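Local coordinates for 199aa long hypothetical Trp repressor binding protein (Sulfolobus tokodaii, PDB 2ZKI) that is of unknown function but probably binds a flavin cofactor as a flavodoxin-like NAD(P)H-dependent reductase, at residues C3-I7 and A191-C196; F11-I17 and G77-R81; R39-T43 and G87-F92; M68-F74 and V104-P109. The contacts are given in a common frame with arbitrary orientation. Residues are numbered along the deposited sequence.

How the interactions relate
All four contacts are built round one parallel sheet of the flavodoxin-like fold. Interactions 2 and 3 lie toward the C-terminal ends of its strands, with centres 11 Å apart; Tyr12 OH and Tyr14 OH hydrogen-bond to Glu42 OE2, at 2.7 and 2.6 Å. A sulfate held by interaction 2 sits where the flavin phosphate would probably bind, as in flavodoxin-like relatives. Interactions 1 and 4, centres 10 Å apart, lie across the chain's centre from interaction 2, and Lys195 NZ forms a 3.0 Å salt bridge with Asp72 OD2. Interactions 2 and 4 share strand 73-79, yet their centres are 21 Å apart. Phe92 CZ on Met68 SD (4.0 Å) joins interactions 3 and 4.

Interaction 1: residues C3-I7 and A191-C196; sequences CKPNI and AKAIKC
Pro5 and Ala191 form the apolar centre, Pro5 CB lying 3.8 Å from Ala191 CB. Ala191 CB also meets Ile7 CD1 at 3.8 Å, reached by the m,m rotamer of Ile7, and Pro5 CG rests 3.8 Å from Lys192 CB. Residues 3-7 are extended throughout and enter strand 6-11 at Asn6, whereas 191-195 is helical, a continuation of helix 174-195, with Lys195 N bonded to Ala191 O at 3.2 Å. The register pairs Pro5 with Lys192 (CA-CA 5.4 Å) and Cys3 with Cys196 (6.0 Å). In this flavodoxin-like α/β fold the C-terminal helix thus packs against the start of the first strand, and a disulfide ties the two chain ends together: Cys3 SG to Cys196 SG, 2.0 Å, chi3 -84°, with chi1 t at Cys3 and m at Cys196. At the polar edge an all-trans Lys195 extends its NZ to Lys4 O (3.1 Å) while also pairing with Asp72; the Lys4 ammonium turns instead to Glu34.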
loop_
_atom_site.group_PDB
_atom_site.type_symbol
_atom_site.label_atom_id
_atom_site.label_comp_id
_atom_site.label_asym_id
_atom_site.label_seq_id
_atom_site.Cartn_x
_atom_site.Cartn_y
_atom_site.Cartn_z
ATOM N N CYS A 3 24.043 10.589 26.797
ATOM C CA CYS A 3 23.394 9.733 25.762
ATOM C C CYS A 3 23.072 10.540 24.503
ATOM O O CYS A 3 22.412 11.581 24.572
ATOM C CB CYS A 3 22.125 9.080 26.320
ATOM S SG CYS A 3 21.423 7.775 25.264
ATOM N N LYS A 4 23.543 10.046 23.360
ATOM C CA LYS A 4 23.397 10.739 22.081
ATOM C C LYS A 4 23.124 9.723 20.966
ATOM O O LYS A 4 23.872 8.754 20.818
ATOM C CB LYS A 4 24.668 11.537 21.778
ATOM C CG LYS A 4 24.484 12.700 20.820
ATOM C CD LYS A 4 25.830 13.324 20.479
ATOM C CE LYS A 4 25.671 14.610 19.681
ATOM N NZ LYS A 4 26.994 15.210 19.348
ATOM N N PRO A 5 22.045 9.935 20.183
ATOM C CA PRO A 5 21.657 8.968 19.156
ATOM C C PRO A 5 22.414 9.129 17.836
ATOM O O PRO A 5 22.718 10.251 17.419
ATOM C CB PRO A 5 20.167 9.256 18.955
ATOM C CG PRO A 5 20.016 10.706 19.269
ATOM C CD PRO A 5 21.123 11.088 20.227
ATOM N N ASN A 6 22.715 8.001 17.196
ATOM C CA ASN A 6 23.347 7.997 15.882
ATOM C C ASN A 6 22.303 7.935 14.777
ATOM O O ASN A 6 21.463 7.033 14.752
ATOM C CB ASN A 6 24.321 6.823 15.749
ATOM C CG ASN A 6 25.503 6.919 16.703
ATOM O OD1 ASN A 6 25.945 5.908 17.249
ATOM N ND2 ASN A 6 26.025 8.130 16.898
ATOM N N ILE A 7 22.357 8.903 13.868
ATOM C CA ILE A 7 21.401 8.980 12.771
ATOM C C ILE A 7 22.091 8.719 11.439
ATOM O O ILE A 7 23.017 9.440 11.057
ATOM C CB ILE A 7 20.660 10.351 12.748
ATOM C CG1 ILE A 7 19.844 10.556 14.037
ATOM C CG2 ILE A 7 19.775 10.489 11.499
ATOM C CD1 ILE A 7 18.823 9.460 14.345
ATOM N N ALA A 191 14.643 8.470 18.192
ATOM C CA ALA A 191 15.864 7.683 18.336
ATOM C C ALA A 191 16.412 7.697 19.760
ATOM O O ALA A 191 16.803 6.651 20.286
ATOM C CB ALA A 191 16.920 8.160 17.354
ATOM N N LYS A 192 16.432 8.876 20.378
ATOM C CA LYS A 192 16.926 9.008 21.750
ATOM C C LYS A 192 15.904 8.553 22.792
ATOM O O LYS A 192 16.269 8.239 23.923
ATOM C CB LYS A 192 17.452 10.428 22.035
ATOM C CG LYS A 192 16.443 11.566 21.891
ATOM C CD LYS A 192 15.873 12.014 23.235
ATOM C CE LYS A 192 16.863 12.871 24.023
ATOM N NZ LYS A 192 16.230 13.475 25.232
ATOM N N ALA A 193 14.632 8.506 22.406
ATOM C CA ALA A 193 13.577 8.018 23.291
ATOM C C ALA A 193 13.641 6.499 23.465
ATOM O O ALA A 193 13.377 5.981 24.550
ATOM C CB ALA A 193 12.208 8.443 22.778
ATOM N N ILE A 194 13.995 5.795 22.391
ATOM C CA ILE A 194 14.122 4.336 22.419
ATOM C C ILE A 194 15.430 3.916 23.089
ATOM O O ILE A 194 15.443 3.002 23.916
ATOM C CB ILE A 194 14.011 3.719 20.991
ATOM C CG1 ILE A 194 12.636 4.009 20.366
ATOM C CG2 ILE A 194 14.310 2.210 21.002
ATOM C CD1 ILE A 194 11.458 3.243 20.977
ATOM N N LYS A 195 16.519 4.595 22.735
ATOM C CA LYS A 195 17.850 4.257 23.234
ATOM C C LYS A 195 18.065 4.660 24.698
ATOM O O LYS A 195 18.351 3.809 25.544
ATOM C CB LYS A 195 18.922 4.896 22.344
ATOM C CG LYS A 195 20.350 4.502 22.681
ATOM C CD LYS A 195 21.339 5.379 21.932
ATOM C CE LYS A 195 22.768 4.896 22.119
ATOM N NZ LYS A 195 23.743 5.752 21.384
ATOM N N CYS A 196 17.911 5.951 24.987
ATOM C CA CYS A 196 18.297 6.522 26.281
ATOM C C CYS A 196 17.300 6.263 27.407
ATOM O O CYS A 196 17.690 5.847 28.498
ATOM C CB CYS A 196 18.541 8.027 26.150
ATOM S SG CYS A 196 19.586 8.486 24.753
#

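Interaction 2: residues F11-I17 and G77-R81; sequences FYGYGSI and GSPTR. With SO4 (sulfate ion), chain I.
Strands 6-11 and 73-79 run parallel here, Phe11 bridging Gly77 with their CA atoms 4.6 Å apart and Tyr12 N donating to Gly77 O at 3.2 Å; Phe11 CA also makes a CA-H...O contact of 3.2 Å with Gly77 O. Beyond Phe11 the chain leaves the sheet in a loop that enters helix 16-31. At phi/psi 131/173 a CB on Gly13 would jam against the preceding carbonyl O, and would also clash with Ile17 CG2. Pro79 wedges between two side chains: its CD lies 4.0 Å from Tyr12 CD2, at the ring edge, and 4.0 Å from Ile17 CG1. Ile17 CD1 reaches Ser78 N at 3.7 Å. Tyr12 (chi1 t) points its hydroxyl to Glu42, and a water bridges Tyr12 OH and Arg81 NH1, 3.0 Å from each. A sulfate, probably from the crystallisation liquor, sits at the mouth of the loop: Tyr14 N donates to its O4 at 2.9 Å, Gly15 N is 3.2 Å from its O1, and Arg81 NH2 lies 2.8 Å from its O3. Backbone NH groups before a helix, with an arginine opposite, suit an oxyanion, consistent with the loop that holds the FMN phosphate in flavodoxin-like proteins.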
loop_
_atom_site.group_PDB
_atom_site.type_symbol
_atom_site.label_atom_id
_atom_site.label_comp_id
_atom_site.label_asym_id
_atom_site.label_seq_id
_atom_site.Cartn_x
_atom_site.Cartn_y
_atom_site.Cartn_z
ATOM N N PHE A 11 20.506 6.949 1.232
ATOM C CA PHE A 11 19.789 7.340 0.021
ATOM C C PHE A 11 20.375 6.780 -1.273
ATOM O O PHE A 11 21.572 6.513 -1.364
ATOM C CB PHE A 11 19.666 8.872 -0.069
ATOM C CG PHE A 11 20.950 9.576 -0.425
ATOM C CD1 PHE A 11 21.873 9.912 0.558
ATOM C CD2 PHE A 11 21.225 9.922 -1.745
ATOM C CE1 PHE A 11 23.057 10.569 0.229
ATOM C CE2 PHE A 11 22.408 10.578 -2.083
ATOM C CZ PHE A 11 23.323 10.902 -1.095
ATOM N N TYR A 12 19.507 6.597 -2.264
ATOM C CA TYR A 12 19.931 6.404 -3.645
ATOM C C TYR A 12 19.755 7.736 -4.367
ATOM O O TYR A 12 18.856 8.508 -4.028
ATOM C CB TYR A 12 19.095 5.314 -4.329
ATOM C CG TYR A 12 19.376 5.163 -5.812
ATOM C CD1 TYR A 12 20.357 4.285 -6.270
ATOM C CD2 TYR A 12 18.667 5.909 -6.756
ATOM C CE1 TYR A 12 20.623 4.149 -7.630
ATOM C CE2 TYR A 12 18.925 5.783 -8.117
ATOM C CZ TYR A 12 19.902 4.901 -8.548
ATOM O OH TYR A 12 20.157 4.776 -9.895
ATOM N N GLY A 13 20.613 8.015 -5.344
ATOM C CA GLY A 13 20.393 9.162 -6.221
ATOM C C GLY A 13 21.555 10.109 -6.441
ATOM O O GLY A 13 22.600 10.002 -5.794
ATOM N N TYR A 14 21.349 11.049 -7.361
ATOM C CA TYR A 14 22.399 11.950 -7.823
ATOM C C TYR A 14 21.912 13.398 -7.958
ATOM O O TYR A 14 22.716 14.311 -8.177
ATOM C CB TYR A 14 22.962 11.459 -9.169
ATOM C CG TYR A 14 23.388 10.005 -9.174
ATOM C CD1 TYR A 14 24.658 9.629 -8.739
ATOM C CD2 TYR A 14 22.517 9.003 -9.609
ATOM C CE1 TYR A 14 25.054 8.297 -8.733
ATOM C CE2 TYR A 14 22.903 7.665 -9.608
ATOM C CZ TYR A 14 24.175 7.320 -9.170
ATOM O OH TYR A 14 24.570 6.002 -9.165
ATOM N N GLY A 15 20.602 13.602 -7.820
ATOM C CA GLY A 15 19.989 14.913 -8.042
ATOM C C GLY A 15 19.533 15.631 -6.783
ATOM O O GLY A 15 20.310 15.811 -5.837
ATOM N N SER A 16 18.265 16.043 -6.781
ATOM C CA SER A 16 17.672 16.800 -5.672
ATOM C C SER A 16 17.470 15.973 -4.398
ATOM O O SER A 16 17.264 16.530 -3.315
ATOM C CB SER A 16 16.346 17.436 -6.106
ATOM O OG SER A 16 15.451 16.467 -6.627
ATOM N N ILE A 17 17.527 14.649 -4.537
ATOM C CA ILE A 17 17.429 13.735 -3.397
ATOM C C ILE A 17 18.647 13.873 -2.471
ATOM O O ILE A 17 18.536 13.695 -1.254
ATOM C CB ILE A 17 17.214 12.256 -3.863
ATOM C CG1 ILE A 17 16.934 11.323 -2.678
ATOM C CG2 ILE A 17 18.386 11.754 -4.701
ATOM C CD1 ILE A 17 15.477 11.258 -2.269
ATOM N N GLY A 77 15.967 7.118 2.037
ATOM C CA GLY A 77 15.334 7.818 0.924
ATOM C C GLY A 77 15.751 7.356 -0.456
ATOM O O GLY A 77 16.773 6.690 -0.617
ATOM N N SER A 78 14.938 7.718 -1.447
ATOM C CA SER A 78 15.158 7.370 -2.851
ATOM C C SER A 78 14.181 8.142 -3.727
ATOM O O SER A 78 13.020 8.306 -3.349
ATOM C CB SER A 78 14.950 5.869 -3.079
ATOM O OG SER A 78 14.796 5.568 -4.456
ATOM N N PRO A 79 14.637 8.607 -4.908
ATOM C CA PRO A 79 13.698 9.207 -5.852
ATOM C C PRO A 79 12.714 8.150 -6.344
ATOM O O PRO A 79 13.091 6.987 -6.510
ATOM C CB PRO A 79 14.600 9.681 -6.999
ATOM C CG PRO A 79 15.834 8.855 -6.893
ATOM C CD PRO A 79 16.016 8.598 -5.430
ATOM N N THR A 80 11.464 8.547 -6.554
ATOM C CA THR A 80 10.424 7.607 -6.953
ATOM C C THR A 80 10.782 6.880 -8.246
ATOM O O THR A 80 11.267 7.492 -9.204
ATOM C CB THR A 80 9.038 8.287 -7.085
ATOM O OG1 THR A 80 8.013 7.286 -7.132
ATOM C CG2 THR A 80 8.956 9.148 -8.339
ATOM N N ARG A 81 10.571 5.568 -8.249
ATOM C CA ARG A 81 10.710 4.769 -9.456
ATOM C C ARG A 81 9.427 3.976 -9.683
ATOM O O ARG A 81 9.361 2.768 -9.427
ATOM C CB ARG A 81 11.949 3.865 -9.397
ATOM C CG ARG A 81 13.279 4.618 -9.460
ATOM C CD ARG A 81 13.455 5.377 -10.771
ATOM N NE ARG A 81 14.106 6.672 -10.564
ATOM C CZ ARG A 81 15.395 6.917 -10.783
ATOM N NH1 ARG A 81 16.200 5.958 -11.227
ATOM N NH2 ARG A 81 15.878 8.133 -10.563
HETATM S S SO4 I . 18.279 11.197 -9.497
HETATM O O1 SO4 I . 18.731 12.442 -10.110
HETATM O O2 SO4 I . 17.685 11.483 -8.192
HETATM O O3 SO4 I . 17.287 10.565 -10.365
HETATM O O4 SO4 I . 19.416 10.298 -9.316
HETATM O O HOH W 1 19.029 6.730 -11.909
#

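Interaction 3: residues R39-T43 and G87-F92; sequences RVRET and GGLKTF
Arg39 ends strand 34-39 and directs its CA-CB bond away from helix 87-94. Val40 turns toward it, in the m rotamer, with its CA 6.1 Å from that of Leu89. Its CG1 lies 3.9 Å from Leu89 CD1 and 3.7 Å from Phe92 CB, while its CG2 sits 3.8 Å from both Gly88 O and Leu89 N; Leu10 of the neighbouring strand packs on Val40, Leu89 and Phe92. At Arg41 the extended backbone brings the carbonyl close, Arg41 O lying 3.8 Å from Gly88 CA. A water donates to Arg41 O at 2.7 Å and to Gly88 O at 2.8 Å, linking loop and helix. Glu42 curls back on the loop, its OE1 accepting from Thr43 N at 3.1 Å, and its OE2 takes the Tyr12 and Tyr14 hydroxyls. Thr43 closes the segment on the glycine pair at the start of the helix, its CA 5.1 Å from that of Gly88. In the p rotamer its OG1 stands 3.4 Å from Gly87 C, and CG2 touches Thr91 OG1 at 3.6 Å. Thr43 OG1 hydrogen-bonds to Thr91 of the third subunit; within the helix Thr91 OG1 donates to Gly87 O at 2.7 Å. Helix 87-94 thus packs on one face of the sheet in the three-layer α/β/α sandwich of the flavodoxin-like fold, and the loop after strand 34-39 packs on its start, at a subunit interface.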
loop_
_atom_site.group_PDB
_atom_site.type_symbol
_atom_site.label_atom_id
_atom_site.label_comp_id
_atom_site.label_asym_id
_atom_site.label_seq_id
_atom_site.Cartn_x
_atom_site.Cartn_y
_atom_site.Cartn_z
ATOM N N ARG A 39 25.437 6.877 0.712
ATOM C CA ARG A 39 24.687 6.475 -0.483
ATOM C C ARG A 39 24.900 4.991 -0.803
ATOM O O ARG A 39 25.806 4.357 -0.257
ATOM C CB ARG A 39 25.032 7.366 -1.689
ATOM C CG ARG A 39 26.521 7.532 -1.991
ATOM C CD ARG A 39 27.041 6.464 -2.947
ATOM N NE ARG A 39 28.394 6.767 -3.414
ATOM C CZ ARG A 39 28.681 7.304 -4.597
ATOM N NH1 ARG A 39 29.944 7.544 -4.922
ATOM N NH2 ARG A 39 27.716 7.600 -5.459
ATOM N N VAL A 40 24.056 4.444 -1.677
ATOM C CA VAL A 40 24.154 3.033 -2.066
ATOM C C VAL A 40 24.843 2.839 -3.418
ATOM O O VAL A 40 24.924 3.766 -4.228
ATOM C CB VAL A 40 22.767 2.317 -2.081
ATOM C CG1 VAL A 40 22.227 2.155 -0.672
ATOM C CG2 VAL A 40 21.769 3.052 -2.975
ATOM N N ARG A 41 25.332 1.621 -3.638
ATOM C CA ARG A 41 25.969 1.209 -4.885
ATOM C C ARG A 41 24.970 1.227 -6.041
ATOM O O ARG A 41 23.790 0.924 -5.854
ATOM C CB ARG A 41 26.520 -0.206 -4.713
ATOM C CG ARG A 41 27.667 -0.587 -5.628
ATOM C CD ARG A 41 27.822 -2.099 -5.649
ATOM N NE ARG A 41 29.198 -2.531 -5.889
ATOM C CZ ARG A 41 30.082 -2.800 -4.930
ATOM N NH1 ARG A 41 29.748 -2.681 -3.649
ATOM N NH2 ARG A 41 31.309 -3.188 -5.253
ATOM N N GLU A 42 25.446 1.577 -7.233
ATOM C CA GLU A 42 24.613 1.558 -8.436
ATOM C C GLU A 42 24.465 0.137 -8.981
ATOM O O GLU A 42 25.429 -0.631 -9.012
ATOM C CB GLU A 42 25.183 2.494 -9.510
ATOM C CG GLU A 42 24.321 2.630 -10.768
ATOM C CD GLU A 42 22.936 3.187 -10.480
ATOM O OE1 GLU A 42 21.970 2.394 -10.426
ATOM O OE2 GLU A 42 22.813 4.416 -10.294
ATOM N N THR A 43 23.250 -0.199 -9.411
ATOM C CA THR A 43 22.942 -1.536 -9.920
ATOM C C THR A 43 22.518 -1.533 -11.388
ATOM O O THR A 43 22.492 -2.587 -12.031
ATOM C CB THR A 43 21.850 -2.233 -9.075
ATOM O OG1 THR A 43 20.675 -1.412 -9.029
ATOM C CG2 THR A 43 22.347 -2.496 -7.656
ATOM N N GLY A 87 16.132 0.628 -7.873
ATOM C CA GLY A 87 16.742 -0.701 -7.857
ATOM C C GLY A 87 18.021 -0.784 -7.045
ATOM O O GLY A 87 18.314 -1.822 -6.449
ATOM N N GLY A 88 18.776 0.315 -7.022
ATOM C CA GLY A 88 20.012 0.411 -6.247
ATOM C C GLY A 88 19.814 0.300 -4.745
ATOM O O GLY A 88 20.572 -0.394 -4.063
ATOM N N LEU A 89 18.796 0.987 -4.230
ATOM C CA LEU A 89 18.470 0.931 -2.808
ATOM C C LEU A 89 17.832 -0.405 -2.449
ATOM O O LEU A 89 18.108 -0.962 -1.388
ATOM C CB LEU A 89 17.551 2.093 -2.403
ATOM C CG LEU A 89 17.156 2.202 -0.922
ATOM C CD1 LEU A 89 18.362 2.511 -0.035
ATOM C CD2 LEU A 89 16.061 3.239 -0.718
ATOM N N LYS A 90 16.989 -0.914 -3.342
ATOM C CA LYS A 90 16.322 -2.196 -3.134
ATOM C C LYS A 90 17.322 -3.352 -3.060
ATOM O O LYS A 90 17.156 -4.268 -2.256
ATOM C CB LYS A 90 15.272 -2.449 -4.224
ATOM C CG LYS A 90 14.310 -3.614 -3.955
ATOM C CD LYS A 90 13.246 -3.268 -2.915
ATOM C CE LYS A 90 13.610 -3.764 -1.515
ATOM N NZ LYS A 90 13.310 -5.208 -1.327
ATOM N N THR A 91 18.363 -3.296 -3.886
ATOM C CA THR A 91 19.403 -4.325 -3.873
ATOM C C THR A 91 20.217 -4.300 -2.574
ATOM O O THR A 91 20.474 -5.353 -1.985
ATOM C CB THR A 91 20.335 -4.223 -5.098
ATOM O OG1 THR A 91 19.554 -4.221 -6.299
ATOM C CG2 THR A 91 21.289 -5.400 -5.141
ATOM N N PHE A 92 20.606 -3.106 -2.122
ATOM C CA PHE A 92 21.327 -2.981 -0.853
ATOM C C PHE A 92 20.497 -3.473 0.330
ATOM O O PHE A 92 21.028 -4.106 1.243
ATOM C CB PHE A 92 21.790 -1.546 -0.587
ATOM C CG PHE A 92 22.237 -1.321 0.832
ATOM C CD1 PHE A 92 23.503 -1.726 1.248
ATOM C CD2 PHE A 92 21.380 -0.743 1.765
ATOM C CE1 PHE A 92 23.916 -1.542 2.565
ATOM C CE2 PHE A 92 21.783 -0.555 3.085
ATOM C CZ PHE A 92 23.057 -0.953 3.485
HETATM O O HOH W 2 23.306 -1.129 -4.140
#

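Interaction 4: residues M68-F74 and V104-P109; sequences MRWADGF and VLYGKP. With SO4 (sulfate ion), chain N.
Leu105 (chi1 m, chi2 t) points into the gap between helix 65-70 and strand 73-79. Its CD2 lies 3.6 Å from Phe74 CZ and 3.5 Å from Met68 O, while its CD1 meets CE of the m,m,m Met68 at 3.9 Å. Phe74, chi1 m, has Lys108 CB near its ring edge, 4.4 Å from CE2. Lys108 folds back (m,m,t,p) so that its CD packs 3.7 Å from Asp72 O and its NZ bonds to Val104 O at 3.2 Å. Val104 CG1 rests 4.0 Å from CG of Arg69, whose guanidinium grips a sulfate, NH2 to O4 at 2.8 Å. Residues 105-108 form a type II turn, closed by Lys108 N to Leu105 O (3.0 Å); Gly107, at its third position, takes the positive phi (91°) that type II places there. Gly73 and Pro109 CA are 5.1 Å apart, and Phe74 N donates to Pro109 O (3.1 Å), starting the pairing of the central strand 73-79 with its neighbour 109-115 in the parallel sheet of the flavodoxin-like fold.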
loop_
_atom_site.group_PDB
_atom_site.type_symbol
_atom_site.label_atom_id
_atom_site.label_comp_id
_atom_site.label_asym_id
_atom_site.label_seq_id
_atom_site.Cartn_x
_atom_site.Cartn_y
_atom_site.Cartn_z
ATOM N N MET A 68 24.794 0.372 9.415
ATOM C CA MET A 68 23.476 -0.023 9.899
ATOM C C MET A 68 23.532 -0.441 11.371
ATOM O O MET A 68 22.589 -0.199 12.129
ATOM C CB MET A 68 22.909 -1.163 9.045
ATOM C CG MET A 68 22.887 -0.896 7.540
ATOM S SD MET A 68 21.677 0.336 7.014
ATOM C CE MET A 68 20.147 -0.578 7.199
ATOM N N ARG A 69 24.638 -1.070 11.766
ATOM C CA ARG A 69 24.855 -1.472 13.159
ATOM C C ARG A 69 25.127 -0.254 14.044
ATOM O O ARG A 69 24.682 -0.194 15.191
ATOM C CB ARG A 69 26.027 -2.451 13.266
ATOM C CG ARG A 69 25.820 -3.785 12.569
ATOM C CD ARG A 69 27.070 -4.640 12.679
ATOM N NE ARG A 69 26.880 -5.964 12.093
ATOM C CZ ARG A 69 27.321 -6.332 10.893
ATOM N NH1 ARG A 69 27.994 -5.480 10.132
ATOM N NH2 ARG A 69 27.091 -7.564 10.456
ATOM N N TRP A 70 25.865 0.704 13.485
ATOM C CA TRP A 70 26.253 1.938 14.164
ATOM C C TRP A 70 25.046 2.780 14.561
ATOM O O TRP A 70 24.968 3.276 15.689
ATOM C CB TRP A 70 27.184 2.740 13.248
ATOM C CG TRP A 70 27.489 4.136 13.704
ATOM C CD1 TRP A 70 28.421 4.511 14.626
ATOM C CD2 TRP A 70 26.873 5.347 13.241
ATOM N NE1 TRP A 70 28.418 5.878 14.777
ATOM C CE2 TRP A 70 27.477 6.417 13.938
ATOM C CE3 TRP A 70 25.862 5.631 12.310
ATOM C CZ2 TRP A 70 27.111 7.753 13.730
ATOM C CZ3 TRP A 70 25.496 6.959 12.105
ATOM C CH2 TRP A 70 26.119 8.003 12.814
ATOM N N ALA A 71 24.106 2.917 13.628
ATOM C CA ALA A 71 22.966 3.819 13.771
ATOM C C ALA A 71 21.963 3.396 14.842
ATOM O O ALA A 71 21.756 2.204 15.085
ATOM C CB ALA A 71 22.264 3.987 12.429
ATOM N N ASP A 72 21.356 4.396 15.480
ATOM C CA ASP A 72 20.242 4.196 16.403
ATOM C C ASP A 72 18.926 4.645 15.758
ATOM O O ASP A 72 17.848 4.424 16.313
ATOM C CB ASP A 72 20.476 4.974 17.702
ATOM C CG ASP A 72 21.718 4.517 18.443
ATOM O OD1 ASP A 72 21.740 3.357 18.910
ATOM O OD2 ASP A 72 22.664 5.324 18.569
ATOM N N GLY A 73 19.034 5.282 14.591
ATOM C CA GLY A 73 17.881 5.773 13.836
ATOM C C GLY A 73 18.222 5.972 12.371
ATOM O O GLY A 73 19.378 6.241 12.023
ATOM N N PHE A 74 17.212 5.860 11.509
ATOM C CA PHE A 74 17.427 5.830 10.062
ATOM C C PHE A 74 16.571 6.818 9.281
ATOM O O PHE A 74 15.377 6.957 9.537
ATOM C CB PHE A 74 17.168 4.421 9.526
ATOM C CG PHE A 74 18.159 3.401 9.994
ATOM C CD1 PHE A 74 19.317 3.155 9.268
ATOM C CD2 PHE A 74 17.930 2.674 11.160
ATOM C CE1 PHE A 74 20.233 2.205 9.697
ATOM C CE2 PHE A 74 18.842 1.721 11.599
ATOM C CZ PHE A 74 19.996 1.487 10.866
ATOM N N VAL A 104 19.275 -6.965 14.551
ATOM C CA VAL A 104 20.108 -5.792 14.826
ATOM C C VAL A 104 19.296 -4.498 14.811
ATOM O O VAL A 104 19.485 -3.632 15.670
ATOM C CB VAL A 104 21.268 -5.679 13.809
ATOM C CG1 VAL A 104 22.267 -4.618 14.236
ATOM C CG2 VAL A 104 21.963 -7.010 13.658
ATOM N N LEU A 105 18.394 -4.380 13.840
ATOM C CA LEU A 105 17.604 -3.166 13.650
ATOM C C LEU A 105 16.259 -3.197 14.387
ATOM O O LEU A 105 15.505 -2.222 14.354
ATOM C CB LEU A 105 17.380 -2.902 12.154
ATOM C CG LEU A 105 18.565 -2.994 11.186
ATOM C CD1 LEU A 105 18.100 -2.735 9.763
ATOM C CD2 LEU A 105 19.688 -2.036 11.567
ATOM N N TYR A 106 15.963 -4.310 15.054
ATOM C CA TYR A 106 14.680 -4.472 15.730
ATOM C C TYR A 106 14.427 -3.381 16.773
ATOM O O TYR A 106 15.226 -3.183 17.687
ATOM C CB TYR A 106 14.567 -5.856 16.370
ATOM C CG TYR A 106 13.155 -6.212 16.769
ATOM C CD1 TYR A 106 12.355 -6.995 15.939
ATOM C CD2 TYR A 106 12.612 -5.757 17.974
ATOM C CE1 TYR A 106 11.057 -7.322 16.299
ATOM C CE2 TYR A 106 11.313 -6.074 18.342
ATOM C CZ TYR A 106 10.543 -6.856 17.501
ATOM O OH TYR A 106 9.258 -7.175 17.866
ATOM N N GLY A 107 13.308 -2.678 16.616
ATOM C CA GLY A 107 12.902 -1.638 17.554
ATOM C C GLY A 107 13.403 -0.246 17.217
ATOM O O GLY A 107 12.980 0.732 17.836
ATOM N N LYS A 108 14.300 -0.156 16.235
ATOM C CA LYS A 108 14.884 1.123 15.826
ATOM C C LYS A 108 13.909 1.935 14.968
ATOM O O LYS A 108 13.178 1.367 14.157
ATOM C CB LYS A 108 16.203 0.908 15.066
ATOM C CG LYS A 108 17.246 0.046 15.784
ATOM C CD LYS A 108 17.987 0.803 16.882
ATOM C CE LYS A 108 18.983 -0.099 17.604
ATOM N NZ LYS A 108 20.047 -0.623 16.695
ATOM N N PRO A 109 13.885 3.269 15.156
ATOM C CA PRO A 109 13.032 4.138 14.342
ATOM C C PRO A 109 13.563 4.386 12.927
ATOM O O PRO A 109 14.775 4.482 12.721
ATOM C CB PRO A 109 13.010 5.443 15.139
ATOM C CG PRO A 109 14.311 5.460 15.846
ATOM C CD PRO A 109 14.634 4.033 16.171
HETATM S S SO4 N . 29.804 -7.572 8.149
HETATM O O1 SO4 N . 30.330 -6.421 8.878
HETATM O O2 SO4 N . 30.439 -7.639 6.836
HETATM O O3 SO4 N . 30.083 -8.797 8.897
HETATM O O4 SO4 N . 28.361 -7.429 7.981
#